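Local coordinates for protein 5-oxoprolinase subunit A (Thermus thermophilus, PDB 2DFA) that probably cleaves 5-oxoproline to L-glutamate, coupled to ATP hydrolysis, as the A subunit of a complex with PxpB and PxpC, at residues A[108-122]-A[139-152]. Numbering follows the deposited sequence.
Sequences VKPHGALYLKACRDR and LPLVVLPGTVYEEE
Ala118 sets its CB over one face of the Tyr149 ring, a CH-pi contact with CB 4.2 Å from the ring centroid. That ring belongs to the buried, tightly packed part of the contact: Val143 CG1 covers its other face, the Pro110 ring sits by its hydroxyl end, with CG 3.9 Å from Tyr149 CZ, and Cys119 SG approaches obliquely. Tyr149 gets there with CG anti to the backbone N (chi1 177°), which sends the ring back under helix 112-120. Tyr115 crosses it at nearly a right angle, the ring planes 83° apart, and lays its far end against Leu144, whose CD1 also meets Cys119 SG at 3.8 Å.

The contact joins neighbouring beta-alpha units of what is probably a distorted, seven-stranded parallel barrel related to the TIM barrel, consistent with the LamB/YcsF family. Val108 and Leu141 form a single bridge: Val108 N donates to Pro140 O, and Val142 N reaches Val108 O at 3.0 Å. Beyond it, helix 112-120 and the first turns of the second helix, 148-152, pass at 79°; Thr147 is the N-cap of the latter, its OG1 accepting from Glu150 N.

The outer end is different: exposed Arg122 spans it with an extended chain, forming a salt-bridge network with Glu151 and Glu152. Val148 CG1 lies over its guanidinium, while the acids come in at the edge. NH1 and NH2 both hydrogen-bond to Glu151 OE1, NH2 at 2.7 Å, from above the carboxylate plane; NH1 also meets the anti lone pair of Glu152 OE2, which Lys155 shares. With an alanine at the Glu151 position, Arg122 NH2 would probably lose its carboxylate and the guanidinium be freer to swing, with Glu152 its remaining acid here.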
# COMPACT_ATOMS: atom_id res chain seq x y z
N VAL A 108 -17.45 8.41 -16.50
CA VAL A 108 -16.08 8.22 -16.06
C VAL A 108 -15.37 9.55 -16.25
O VAL A 108 -15.58 10.24 -17.25
CB VAL A 108 -15.33 7.13 -16.88
CG1 VAL A 108 -13.86 7.09 -16.45
CG2 VAL A 108 -15.97 5.77 -16.65
N LYS A 109 -14.55 9.91 -15.27
CA LYS A 109 -13.79 11.14 -15.31
C LYS A 109 -12.48 10.91 -14.54
O LYS A 109 -12.50 10.71 -13.32
CB LYS A 109 -14.56 12.27 -14.64
CG LYS A 109 -13.76 13.56 -14.50
CD LYS A 109 -14.52 14.56 -13.63
CE LYS A 109 -13.74 15.84 -13.39
NZ LYS A 109 -14.43 16.70 -12.39
N PRO A 110 -11.35 10.94 -15.24
CA PRO A 110 -10.02 10.74 -14.62
C PRO A 110 -9.76 11.76 -13.52
O PRO A 110 -10.26 12.88 -13.56
CB PRO A 110 -9.06 10.93 -15.79
CG PRO A 110 -9.89 10.52 -16.99
CD PRO A 110 -11.23 11.15 -16.69
N HIS A 111 -8.95 11.37 -12.53
CA HIS A 111 -8.62 12.24 -11.41
C HIS A 111 -7.20 12.79 -11.43
O HIS A 111 -6.27 12.13 -11.91
CB HIS A 111 -8.81 11.50 -10.08
CG HIS A 111 -8.11 12.15 -8.93
ND1 HIS A 111 -8.62 13.26 -8.28
CD2 HIS A 111 -6.91 11.89 -8.35
CE1 HIS A 111 -7.76 13.66 -7.36
NE2 HIS A 111 -6.72 12.84 -7.37
N GLY A 112 -7.05 14.00 -10.89
CA GLY A 112 -5.76 14.65 -10.76
C GLY A 112 -4.74 14.55 -11.88
O GLY A 112 -5.02 14.89 -13.03
N ALA A 113 -3.54 14.09 -11.53
CA ALA A 113 -2.45 13.97 -12.49
C ALA A 113 -2.76 13.09 -13.69
O ALA A 113 -2.23 13.32 -14.78
CB ALA A 113 -1.18 13.49 -11.80
N LEU A 114 -3.61 12.08 -13.51
CA LEU A 114 -3.97 11.21 -14.63
C LEU A 114 -4.77 12.05 -15.64
O LEU A 114 -4.57 11.95 -16.85
CB LEU A 114 -4.83 10.03 -14.16
CG LEU A 114 -5.33 9.04 -15.23
CD1 LEU A 114 -4.15 8.50 -16.05
CD2 LEU A 114 -6.09 7.90 -14.56
N TYR A 115 -5.67 12.87 -15.11
CA TYR A 115 -6.50 13.75 -15.94
C TYR A 115 -5.57 14.67 -16.74
O TYR A 115 -5.68 14.78 -17.96
CB TYR A 115 -7.41 14.58 -15.03
CG TYR A 115 -8.48 15.39 -15.75
CD1 TYR A 115 -9.55 14.76 -16.37
CD2 TYR A 115 -8.42 16.78 -15.78
CE1 TYR A 115 -10.55 15.49 -17.01
CE2 TYR A 115 -9.42 17.53 -16.42
CZ TYR A 115 -10.48 16.88 -17.03
OH TYR A 115 -11.47 17.62 -17.65
N LEU A 116 -4.64 15.32 -16.04
CA LEU A 116 -3.70 16.22 -16.69
C LEU A 116 -2.81 15.51 -17.71
O LEU A 116 -2.54 16.04 -18.78
CB LEU A 116 -2.83 16.92 -15.63
CG LEU A 116 -3.58 17.84 -14.66
CD1 LEU A 116 -2.59 18.48 -13.68
CD2 LEU A 116 -4.33 18.91 -15.43
N LYS A 117 -2.34 14.30 -17.38
CA LYS A 117 -1.49 13.56 -18.30
C LYS A 117 -2.30 13.25 -19.57
O LYS A 117 -1.78 13.32 -20.68
CB LYS A 117 -1.01 12.25 -17.66
CG LYS A 117 0.05 11.50 -18.47
CD LYS A 117 0.44 10.21 -17.77
CE LYS A 117 1.54 9.45 -18.51
NZ LYS A 117 2.80 10.23 -18.63
N ALA A 118 -3.57 12.93 -19.38
CA ALA A 118 -4.47 12.62 -20.49
C ALA A 118 -4.67 13.84 -21.40
O ALA A 118 -4.73 13.71 -22.62
CB ALA A 118 -5.81 12.16 -19.96
N CYS A 119 -4.79 15.02 -20.80
CA CYS A 119 -5.01 16.24 -21.57
C CYS A 119 -3.85 16.63 -22.49
O CYS A 119 -4.04 17.40 -23.43
CB CYS A 119 -5.34 17.40 -20.64
SG CYS A 119 -6.97 17.27 -19.85
N ARG A 120 -2.66 16.10 -22.22
CA ARG A 120 -1.50 16.43 -23.05
C ARG A 120 -0.78 15.22 -23.65
O ARG A 120 0.15 15.38 -24.44
CB ARG A 120 -0.50 17.26 -22.24
CG ARG A 120 -0.02 16.59 -20.96
CD ARG A 120 0.90 17.51 -20.17
NE ARG A 120 1.12 17.02 -18.81
CZ ARG A 120 1.81 15.92 -18.50
NH1 ARG A 120 2.37 15.19 -19.46
NH2 ARG A 120 1.94 15.56 -17.23
N ASP A 121 -1.22 14.02 -23.30
CA ASP A 121 -0.58 12.81 -23.81
C ASP A 121 -1.57 11.88 -24.51
O ASP A 121 -2.40 11.24 -23.87
CB ASP A 121 0.11 12.06 -22.66
CG ASP A 121 0.91 10.87 -23.14
OD1 ASP A 121 1.79 11.07 -24.00
OD2 ASP A 121 0.66 9.75 -22.67
N ARG A 122 -1.46 11.80 -25.84
CA ARG A 122 -2.36 10.97 -26.64
C ARG A 122 -2.42 9.50 -26.26
O ARG A 122 -3.50 8.91 -26.27
CB ARG A 122 -2.02 11.09 -28.13
CG ARG A 122 -2.46 12.40 -28.77
CD ARG A 122 -2.21 12.38 -30.28
NE ARG A 122 -2.53 13.66 -30.91
CZ ARG A 122 -3.76 14.08 -31.17
NH1 ARG A 122 -4.81 13.34 -30.87
NH2 ARG A 122 -3.94 15.27 -31.74
N LEU A 139 -20.73 4.10 -22.02
CA LEU A 139 -20.31 5.01 -20.96
C LEU A 139 -19.76 6.35 -21.46
O LEU A 139 -18.83 6.39 -22.27
CB LEU A 139 -19.23 4.35 -20.10
CG LEU A 139 -19.64 3.50 -18.90
CD1 LEU A 139 -18.40 2.80 -18.34
CD2 LEU A 139 -20.29 4.38 -17.83
N PRO A 140 -20.34 7.46 -20.99
CA PRO A 140 -19.83 8.76 -21.45
C PRO A 140 -18.54 9.10 -20.69
O PRO A 140 -18.39 8.75 -19.53
CB PRO A 140 -20.97 9.72 -21.11
CG PRO A 140 -21.56 9.10 -19.89
CD PRO A 140 -21.58 7.63 -20.21
N LEU A 141 -17.62 9.76 -21.38
CA LEU A 141 -16.36 10.15 -20.77
C LEU A 141 -16.35 11.67 -20.66
O LEU A 141 -16.61 12.36 -21.64
CB LEU A 141 -15.19 9.67 -21.63
CG LEU A 141 -13.76 9.90 -21.11
CD1 LEU A 141 -13.60 9.25 -19.74
CD2 LEU A 141 -12.77 9.30 -22.11
N VAL A 142 -16.09 12.17 -19.46
CA VAL A 142 -16.03 13.61 -19.21
C VAL A 142 -14.64 14.07 -19.61
O VAL A 142 -13.64 13.51 -19.15
CB VAL A 142 -16.29 13.92 -17.72
CG1 VAL A 142 -16.12 15.41 -17.45
CG2 VAL A 142 -17.69 13.48 -17.34
N VAL A 143 -14.57 15.09 -20.45
CA VAL A 143 -13.28 15.59 -20.92
C VAL A 143 -13.18 17.11 -20.93
O VAL A 143 -14.18 17.81 -20.77
CB VAL A 143 -12.98 15.11 -22.36
CG1 VAL A 143 -13.27 13.63 -22.49
CG2 VAL A 143 -13.82 15.90 -23.35
N LEU A 144 -11.96 17.59 -21.11
CA LEU A 144 -11.70 19.02 -21.20
C LEU A 144 -11.76 19.33 -22.69
O LEU A 144 -11.02 18.75 -23.48
CB LEU A 144 -10.31 19.37 -20.66
CG LEU A 144 -10.27 20.09 -19.31
CD1 LEU A 144 -8.84 20.49 -18.99
CD2 LEU A 144 -11.16 21.33 -19.37
N PRO A 145 -12.65 20.25 -23.09
CA PRO A 145 -12.77 20.60 -24.51
C PRO A 145 -11.50 21.19 -25.11
O PRO A 145 -10.76 21.91 -24.44
CB PRO A 145 -13.94 21.59 -24.52
CG PRO A 145 -13.83 22.25 -23.17
CD PRO A 145 -13.55 21.07 -22.26
N GLY A 146 -11.25 20.87 -26.38
CA GLY A 146 -10.08 21.37 -27.08
C GLY A 146 -8.77 20.69 -26.77
O GLY A 146 -7.70 21.21 -27.11
N THR A 147 -8.82 19.52 -26.14
CA THR A 147 -7.61 18.79 -25.79
C THR A 147 -7.45 17.50 -26.61
O THR A 147 -8.40 17.03 -27.23
CB THR A 147 -7.60 18.41 -24.29
OG1 THR A 147 -8.67 17.50 -24.02
CG2 THR A 147 -7.77 19.64 -23.43
N VAL A 148 -6.24 16.94 -26.60
CA VAL A 148 -5.98 15.69 -27.31
C VAL A 148 -6.79 14.60 -26.62
O VAL A 148 -7.05 13.54 -27.18
CB VAL A 148 -4.48 15.32 -27.28
CG1 VAL A 148 -3.65 16.40 -27.97
CG2 VAL A 148 -4.01 15.13 -25.85
N TYR A 149 -7.19 14.89 -25.38
CA TYR A 149 -7.98 13.97 -24.59
C TYR A 149 -9.39 13.87 -25.21
O TYR A 149 -9.92 12.77 -25.38
CB TYR A 149 -8.03 14.49 -23.15
CG TYR A 149 -8.89 13.68 -22.21
CD1 TYR A 149 -8.97 12.30 -22.33
CD2 TYR A 149 -9.61 14.30 -21.19
CE1 TYR A 149 -9.76 11.55 -21.46
CE2 TYR A 149 -10.40 13.57 -20.31
CZ TYR A 149 -10.47 12.20 -20.45
OH TYR A 149 -11.27 11.47 -19.60
N GLU A 150 -9.98 15.00 -25.56
CA GLU A 150 -11.29 14.99 -26.19
C GLU A 150 -11.17 14.26 -27.53
O GLU A 150 -12.02 13.47 -27.91
CB GLU A 150 -11.79 16.41 -26.45
CG GLU A 150 -13.24 16.46 -26.93
CD GLU A 150 -13.63 17.80 -27.53
OE1 GLU A 150 -13.13 18.84 -27.06
OE2 GLU A 150 -14.45 17.81 -28.46
N GLU A 151 -10.07 14.54 -28.24
CA GLU A 151 -9.81 13.93 -29.54
C GLU A 151 -9.75 12.41 -29.51
O GLU A 151 -10.43 11.74 -30.30
CB GLU A 151 -8.50 14.46 -30.11
CG GLU A 151 -8.53 15.90 -30.57
CD GLU A 151 -7.20 16.35 -31.15
OE1 GLU A 151 -6.65 15.62 -32.00
OE2 GLU A 151 -6.71 17.43 -30.76
N GLU A 152 -8.93 11.86 -28.62
CA GLU A 152 -8.79 10.41 -28.54
C GLU A 152 -10.09 9.75 -28.10
O GLU A 152 -10.42 8.65 -28.56
CB GLU A 152 -7.65 10.03 -27.59
CG GLU A 152 -6.28 10.47 -28.08
CD GLU A 152 -5.96 9.96 -29.48
OE1 GLU A 152 -6.27 8.78 -29.77
OE2 GLU A 152 -5.39 10.72 -30.28